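Local coordinates for HhaI Restriction Endonuclease (Haemophilus parahaemolyticus, PDB 6UKI), which recognises the palindromic DNA sequence GCGC as a type II restriction endonuclease and cuts it between the third and fourth bases, at a contact of chain A with DNA. Coordinates in Å, arbitrary orientation; residue numbers count along the deposited sequence, not the author numbering.

Contact 1: a contact of chain A with DNA. Residues 56-58, 71, 73-74, 227. With nucleotides of chain B.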
loop_
_atom_site.group_PDB
_atom_site.type_symbol
_atom_site.label_atom_id
_atom_site.label_comp_id
_atom_site.label_asym_id
_atom_site.label_seq_id
_atom_site.Cartn_x
_atom_site.Cartn_y
_atom_site.Cartn_z
ATOM N N GLN A 56 4.370 5.525 2.983
ATOM C CA GLN A 56 5.584 5.043 3.632
ATOM C C GLN A 56 6.804 5.735 3.042
ATOM O O GLN A 56 6.729 6.401 2.006
ATOM C CB GLN A 56 5.722 3.533 3.461
ATOM C CG GLN A 56 6.061 3.163 2.037
ATOM C CD GLN A 56 6.605 1.770 1.913
ATOM O OE1 GLN A 56 5.882 0.794 2.109
ATOM N NE2 GLN A 56 7.891 1.663 1.588
ATOM N N PHE A 57 7.939 5.549 3.714
ATOM C CA PHE A 57 9.241 5.847 3.133
ATOM C C PHE A 57 10.301 5.063 3.895
ATOM O O PHE A 57 10.196 4.891 5.110
ATOM C CB PHE A 57 9.551 7.348 3.158
ATOM C CG PHE A 57 9.501 7.956 4.527
ATOM C CD1 PHE A 57 10.637 8.008 5.325
ATOM C CD2 PHE A 57 8.319 8.484 5.016
ATOM C CE1 PHE A 57 10.592 8.570 6.593
ATOM C CE2 PHE A 57 8.267 9.049 6.283
ATOM C CZ PHE A 57 9.406 9.089 7.073
ATOM N N VAL A 58 11.311 4.596 3.175
ATOM C CA VAL A 58 12.371 3.784 3.762
ATOM C C VAL A 58 13.392 4.684 4.438
ATOM O O VAL A 58 13.742 5.751 3.922
ATOM C CB VAL A 58 13.034 2.910 2.682
ATOM C CG1 VAL A 58 14.309 2.283 3.204
ATOM C CG2 VAL A 58 12.069 1.841 2.218
ATOM N N SER A 71 16.413 7.051 2.186
ATOM C CA SER A 71 16.949 6.230 1.102
ATOM C C SER A 71 16.852 6.972 -0.226
ATOM O O SER A 71 15.768 7.460 -0.578
ATOM C CB SER A 71 16.193 4.905 1.025
ATOM O OG SER A 71 16.451 4.238 -0.197
ATOM N N LYS A 73 16.695 5.832 -3.131
ATOM C CA LYS A 73 15.800 5.103 -4.016
ATOM C C LYS A 73 14.328 5.309 -3.680
ATOM O O LYS A 73 13.472 4.735 -4.362
ATOM C CB LYS A 73 16.138 3.608 -3.984
ATOM C CG LYS A 73 17.512 3.267 -4.559
ATOM C CD LYS A 73 17.978 1.895 -4.093
ATOM C CE LYS A 73 19.356 1.552 -4.635
ATOM N NZ LYS A 73 19.322 1.299 -6.104
ATOM N N ASN A 74 14.008 6.111 -2.665
ATOM C CA ASN A 74 12.612 6.398 -2.359
ATOM C C ASN A 74 11.938 7.098 -3.536
ATOM O O ASN A 74 12.592 7.614 -4.446
ATOM C CB ASN A 74 12.494 7.265 -1.104
ATOM C CG ASN A 74 12.530 6.447 0.170
ATOM O OD1 ASN A 74 12.275 5.243 0.155
ATOM N ND2 ASN A 74 12.845 7.096 1.279
ATOM N N ASN A 227 14.466 -4.185 4.203
ATOM C CA ASN A 227 14.639 -2.835 4.724
ATOM C C ASN A 227 13.413 -2.398 5.518
ATOM O O ASN A 227 12.290 -2.846 5.270
ATOM C CB ASN A 227 14.899 -1.848 3.587
ATOM C CG ASN A 227 16.197 -2.127 2.862
ATOM O OD1 ASN A 227 17.197 -2.510 3.473
ATOM N ND2 ASN A 227 16.187 -1.937 1.550
ATOM P P DT B 5 18.565 -4.559 -2.376
ATOM O OP1 DT B 5 19.698 -3.763 -1.857
ATOM O OP2 DT B 5 18.102 -5.741 -1.611
ATOM O "O5'" DT B 5 17.323 -3.578 -2.602
ATOM C "C5'" DT B 5 17.503 -2.436 -3.398
ATOM C "C4'" DT B 5 16.211 -1.669 -3.564
ATOM O "O4'" DT B 5 15.325 -2.365 -4.453
ATOM C "C3'" DT B 5 15.410 -1.413 -2.285
ATOM O "O3'" DT B 5 15.418 -0.021 -2.044
ATOM C "C2'" DT B 5 13.992 -1.931 -2.621
ATOM C "C1'" DT B 5 14.019 -1.972 -4.139
ATOM N N1 DT B 5 13.102 -2.956 -4.771
ATOM C C2 DT B 5 12.211 -2.526 -5.730
ATOM O O2 DT B 5 12.094 -1.358 -6.061
ATOM N N3 DT B 5 11.447 -3.513 -6.283
ATOM C C4 DT B 5 11.497 -4.862 -5.997
ATOM O O4 DT B 5 10.771 -5.673 -6.558
ATOM C C5 DT B 5 12.465 -5.248 -4.993
ATOM C C7 DT B 5 12.612 -6.689 -4.595
ATOM C C6 DT B 5 13.219 -4.288 -4.446
ATOM P P DG B 6 14.833 0.612 -0.692
ATOM O OP1 DG B 6 15.772 1.716 -0.391
ATOM O OP2 DG B 6 14.580 -0.429 0.331
ATOM O "O5'" DG B 6 13.415 1.202 -1.146
ATOM C "C5'" DG B 6 13.349 2.052 -2.276
ATOM C "C4'" DG B 6 11.912 2.357 -2.668
ATOM O "O4'" DG B 6 11.318 1.206 -3.314
ATOM C "C3'" DG B 6 10.965 2.745 -1.531
ATOM O "O3'" DG B 6 10.118 3.817 -1.983
ATOM C "C2'" DG B 6 10.182 1.452 -1.286
ATOM C "C1'" DG B 6 10.088 0.886 -2.695
ATOM N N9 DG B 6 9.943 -0.567 -2.768
ATOM C C8 DG B 6 10.623 -1.507 -2.024
ATOM N N7 DG B 6 10.319 -2.737 -2.339
ATOM C C5 DG B 6 9.390 -2.604 -3.375
ATOM C C6 DG B 6 8.702 -3.595 -4.120
ATOM O O6 DG B 6 8.783 -4.830 -4.018
ATOM N N1 DG B 6 7.846 -3.030 -5.065
ATOM C C2 DG B 6 7.673 -1.685 -5.266
ATOM N N2 DG B 6 6.800 -1.336 -6.222
ATOM N N3 DG B 6 8.313 -0.745 -4.578
ATOM C C4 DG B 6 9.154 -1.276 -3.653
ATOM P P DC B 7 9.006 4.464 -1.023
ATOM O OP1 DC B 7 8.916 5.912 -1.307
ATOM O OP2 DC B 7 9.270 4.015 0.364
ATOM O "O5'" DC B 7 7.653 3.836 -1.580
ATOM C "C5'" DC B 7 7.220 4.192 -2.876
ATOM C "C4'" DC B 7 5.877 3.561 -3.209
ATOM O "O4'" DC B 7 6.039 2.132 -3.406
ATOM C "C3'" DC B 7 4.788 3.730 -2.150
ATOM O "O3'" DC B 7 3.573 4.088 -2.798
ATOM C "C2'" DC B 7 4.713 2.340 -1.509
ATOM C "C1'" DC B 7 5.046 1.448 -2.695
ATOM N N1 DC B 7 5.586 0.125 -2.311
ATOM C C2 DC B 7 5.129 -1.010 -2.970
ATOM O O2 DC B 7 4.291 -0.879 -3.861
ATOM N N3 DC B 7 5.618 -2.223 -2.615
ATOM C C4 DC B 7 6.526 -2.317 -1.643
ATOM N N4 DC B 7 6.976 -3.535 -1.329
ATOM C C5 DC B 7 7.007 -1.164 -0.948
ATOM C C6 DC B 7 6.515 0.026 -1.312
#
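The Asn227 side-chain amide nitrogen ND2 gives a hydrogen to OP2 of the DG6 phosphate at 2.5 Å, the oxygen tilted from the amide plane. Ser71 takes the other non-bridging oxygen: its hydroxyl OG, placed anti to the backbone N (chi1 165°), donates to OP1 of DG6 at 2.6 Å. The phosphate is thus held from two separate loops, and Val58 lies near both of its oxygens, with CG2 packing against C2' of the DG6 deoxyribose. This is a backbone-binding patch of a PD-(D/E)XK restriction endonuclease, on the phosphates 5' to DG6 and DC7, which appear to be the first two bases of GCGC.

One phosphate further along, Gln56 donates from NE2 to OP2 of DC7 at 3.0 Å, a fairly straight bond (156° at H). CG sits between the backbone N and the carbonyl carbon (chi1 71°), and the extended chain brings the carboxamide past the phosphate to the cytosine; CD lies 3.7 Å from C6 of that base. This base contact is one of packing, and the hydrogen bonds from Gln56, Ser71 and Asn227 go to phosphate oxygens, reading backbone shape rather than base identity.

Asn74 lies alongside the backbone, its OD1 3.3 Å from OP2 of DC7 without a bond. Its carboxamide also pairs with the backbone of Val58: OD1 accepts from Val58 N at 3.2 Å, and ND2 gives to Val58 O at 3.1 Å, in the carbonyl plane on a lone pair. The pairing should fix the amide's rotation and brace strand 51-62 against the loop carrying Lys73. The aliphatic part of Lys73 runs alongside the sugar-phosphate chain, its CB 3.6 Å from C5' of DG6.

Contact 2: a contact of chain A with DNA. Residues 2-3, 7, 48-49, 51-52. With nucleotides of chain B.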
loop_
_atom_site.group_PDB
_atom_site.type_symbol
_atom_site.label_atom_id
_atom_site.label_comp_id
_atom_site.label_asym_id
_atom_site.label_seq_id
_atom_site.Cartn_x
_atom_site.Cartn_y
_atom_site.Cartn_z
ATOM N N ASN A 2 -12.698 -8.059 0.022
ATOM C CA ASN A 2 -11.293 -7.699 0.057
ATOM C C ASN A 2 -11.120 -6.258 -0.424
ATOM O O ASN A 2 -12.076 -5.592 -0.833
ATOM C CB ASN A 2 -10.478 -8.691 -0.769
ATOM C CG ASN A 2 -10.874 -8.701 -2.231
ATOM O OD1 ASN A 2 -10.906 -7.655 -2.891
ATOM N ND2 ASN A 2 -11.175 -9.884 -2.749
ATOM N N TRP A 3 -9.881 -5.762 -0.388
ATOM C CA TRP A 3 -9.648 -4.378 -0.788
ATOM C C TRP A 3 -9.780 -4.190 -2.291
ATOM O O TRP A 3 -10.152 -3.102 -2.742
ATOM C CB TRP A 3 -8.273 -3.906 -0.326
ATOM C CG TRP A 3 -7.124 -4.623 -0.974
ATOM C CD1 TRP A 3 -6.455 -5.706 -0.482
ATOM C CD2 TRP A 3 -6.502 -4.302 -2.227
ATOM N NE1 TRP A 3 -5.459 -6.078 -1.348
ATOM C CE2 TRP A 3 -5.465 -5.233 -2.426
ATOM C CE3 TRP A 3 -6.721 -3.318 -3.197
ATOM C CZ2 TRP A 3 -4.649 -5.214 -3.556
ATOM C CZ3 TRP A 3 -5.903 -3.299 -4.322
ATOM C CH2 TRP A 3 -4.882 -4.241 -4.488
ATOM N N GLU A 7 -12.274 -1.219 -4.055
ATOM C CA GLU A 7 -11.984 -0.211 -5.075
ATOM C C GLU A 7 -13.008 -0.269 -6.201
ATOM O O GLU A 7 -13.479 0.770 -6.681
ATOM C CB GLU A 7 -10.575 -0.411 -5.636
ATOM C CG GLU A 7 -9.500 0.482 -5.055
ATOM C CD GLU A 7 -8.142 0.250 -5.712
ATOM O OE1 GLU A 7 -7.104 0.381 -5.023
ATOM O OE2 GLU A 7 -8.115 -0.065 -6.923
ATOM N N LYS A 48 -9.829 4.204 0.106
ATOM C CA LYS A 48 -9.213 3.538 1.251
ATOM C C LYS A 48 -10.298 2.904 2.104
ATOM O O LYS A 48 -11.328 3.527 2.352
ATOM C CB LYS A 48 -8.399 4.519 2.110
ATOM C CG LYS A 48 -7.203 5.098 1.395
ATOM C CD LYS A 48 -6.098 5.478 2.335
ATOM C CE LYS A 48 -4.753 5.300 1.638
ATOM N NZ LYS A 48 -4.748 4.025 0.858
ATOM N N MET A 49 -10.067 1.676 2.559
ATOM C CA MET A 49 -11.021 1.014 3.445
ATOM C C MET A 49 -11.017 1.675 4.825
ATOM O O MET A 49 -10.115 2.447 5.155
ATOM C CB MET A 49 -10.697 -0.477 3.561
ATOM C CG MET A 49 -11.390 -1.348 2.532
ATOM S SD MET A 49 -10.590 -2.941 2.256
ATOM C CE MET A 49 -11.753 -4.073 2.988
ATOM N N HIS A 51 -10.130 0.609 7.657
ATOM C CA HIS A 51 -8.843 0.355 8.298
ATOM C C HIS A 51 -7.822 0.066 7.203
ATOM O O HIS A 51 -7.849 -1.006 6.592
ATOM C CB HIS A 51 -8.947 -0.802 9.293
ATOM C CG HIS A 51 -9.916 -0.551 10.407
ATOM N ND1 HIS A 51 -9.611 0.237 11.496
ATOM C CD2 HIS A 51 -11.188 -0.978 10.596
ATOM C CE1 HIS A 51 -10.651 0.286 12.308
ATOM N NE2 HIS A 51 -11.622 -0.440 11.784
ATOM N N SER A 52 -6.930 1.020 6.947
ATOM C CA SER A 52 -5.927 0.880 5.899
ATOM C C SER A 52 -4.600 1.454 6.367
ATOM O O SER A 52 -4.496 2.080 7.427
ATOM C CB SER A 52 -6.345 1.585 4.597
ATOM O OG SER A 52 -7.731 1.454 4.351
ATOM P P DC B 9 -3.394 1.897 -2.105
ATOM O OP1 DC B 9 -4.621 2.141 -2.878
ATOM O OP2 DC B 9 -2.942 2.830 -1.070
ATOM O "O5'" DC B 9 -3.576 0.468 -1.417
ATOM C "C5'" DC B 9 -4.326 -0.512 -2.070
ATOM C "C4'" DC B 9 -4.248 -1.831 -1.343
ATOM O "O4'" DC B 9 -2.902 -2.360 -1.387
ATOM C "C3'" DC B 9 -4.555 -1.796 0.136
ATOM O "O3'" DC B 9 -5.945 -1.660 0.350
ATOM C "C2'" DC B 9 -4.041 -3.178 0.536
ATOM C "C1'" DC B 9 -2.738 -3.254 -0.279
ATOM N N1 DC B 9 -1.537 -2.832 0.509
ATOM C C2 DC B 9 -0.856 -3.773 1.273
ATOM O O2 DC B 9 -1.241 -4.940 1.258
ATOM N N3 DC B 9 0.221 -3.378 2.001
ATOM C C4 DC B 9 0.612 -2.098 1.979
ATOM N N4 DC B 9 1.681 -1.754 2.707
ATOM C C5 DC B 9 -0.077 -1.117 1.211
ATOM C C6 DC B 9 -1.136 -1.521 0.501
ATOM P P DT B 10 -6.509 -0.515 1.330
ATOM O OP1 DT B 10 -7.973 -0.481 1.142
ATOM O OP2 DT B 10 -5.697 0.708 1.139
ATOM O "O5'" DT B 10 -6.209 -1.069 2.803
ATOM C "C5'" DT B 10 -7.040 -2.057 3.384
ATOM C "C4'" DT B 10 -6.410 -3.435 3.279
ATOM O "O4'" DT B 10 -5.122 -3.454 3.962
ATOM C "C3'" DT B 10 -7.235 -4.570 3.892
ATOM O "O3'" DT B 10 -7.154 -5.712 3.052
ATOM C "C2'" DT B 10 -6.553 -4.804 5.245
ATOM C "C1'" DT B 10 -5.096 -4.515 4.911
ATOM N N1 DT B 10 -4.249 -4.084 6.099
ATOM C C2 DT B 10 -3.032 -4.706 6.336
ATOM O O2 DT B 10 -2.599 -5.615 5.656
ATOM N N3 DT B 10 -2.338 -4.222 7.409
ATOM C C4 DT B 10 -2.721 -3.203 8.259
ATOM O O4 DT B 10 -2.026 -2.842 9.204
ATOM C C5 DT B 10 -4.000 -2.591 7.960
ATOM C C7 DT B 10 -4.517 -1.471 8.815
ATOM C C6 DT B 10 -4.691 -3.054 6.906
ATOM P P DT B 11 -8.257 -6.879 3.114
ATOM O OP1 DT B 11 -8.647 -7.147 1.714
ATOM O OP2 DT B 11 -9.281 -6.557 4.130
ATOM O "O5'" DT B 11 -7.423 -8.125 3.647
ATOM C "C5'" DT B 11 -6.113 -8.339 3.150
ATOM C "C4'" DT B 11 -5.321 -9.249 4.069
ATOM O "O4'" DT B 11 -4.677 -8.471 5.109
ATOM C "C3'" DT B 11 -6.134 -10.334 4.781
ATOM O "O3'" DT B 11 -5.470 -11.569 4.616
ATOM C "C2'" DT B 11 -6.132 -9.875 6.252
ATOM C "C1'" DT B 11 -4.796 -9.156 6.335
ATOM N N1 DT B 11 -4.661 -8.144 7.456
ATOM C C2 DT B 11 -3.518 -8.156 8.239
ATOM O O2 DT B 11 -2.616 -8.967 8.101
ATOM N N3 DT B 11 -3.471 -7.187 9.204
ATOM C C4 DT B 11 -4.419 -6.216 9.457
ATOM O O4 DT B 11 -4.280 -5.383 10.347
ATOM C C5 DT B 11 -5.587 -6.247 8.601
ATOM C C7 DT B 11 -6.687 -5.240 8.792
ATOM C C6 DT B 11 -5.647 -7.196 7.646
#
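Trp3 opens helix 3-18, and its backbone N-H points to OP1 of the DT11 phosphate at 2.8 Å, though bent (132° at H); extended Asn2 leads into the helix, whose N-terminal end would add a favourable field for the negative charge. Met49 N makes a similar but weak bond to OP1 of DT10, 3.3 Å long.

The indole of Trp3 lies against the deoxyribose of DC9 with one face. C4' of the sugar stands over the six-membered ring, 3.5 Å from its centroid, while C2' stands over the five-membered ring, so the ring system spans the sugar in CH-pi contact. The first torsion places CG between the backbone N and the carbonyl carbon (chi1 65°), turning the indole towards this sugar while CB stays beside the DC9 O3'.

On the phosphate side, Lys48 bends at its last two torsions and presents NZ to OP2 of DC9 at 2.9 Å, with a longer salt bridge of 3.5 Å from NZ to OP2 of DT10. NZ therefore lies between two successive phosphates. Ser52 packs its CB against O5' of DT10, and its hydroxyl OG donates to Met49 O at 2.7 Å from above the carbonyl plane, closing the turn between Lys48 and strand 51-62. The Met49 thioether reaches C5' of DT10, SD to C5' being 3.8 Å.

Lys48 ends an E-A-K segment and is very likely the lysine of the PD-(D/E)XK motif. If DC9 is the last base of GCGC, as the order of bases suggests, its 5' phosphate would be the scissile group, and the site probably positions it for cleavage.

The C-alpha centres of contact 1 and contact 2 lie about 23 Å apart, and both touch the same DNA strand. Strand 51-62 joins them: its first residues belong to contact 2 and its middle to contact 1. Contact 1 follows the backbone at the 5' half of the recognition site, with Asn227, remote in sequence, closing on the same stretch, whereas contact 2 takes the 3' end and the sequence beyond. One strand thus probably relates the grip on the upstream phosphates to the cleavage site. A single enzyme copy grips this DNA strand in the deposited assembly; the structure alone does not show how both strands are cut.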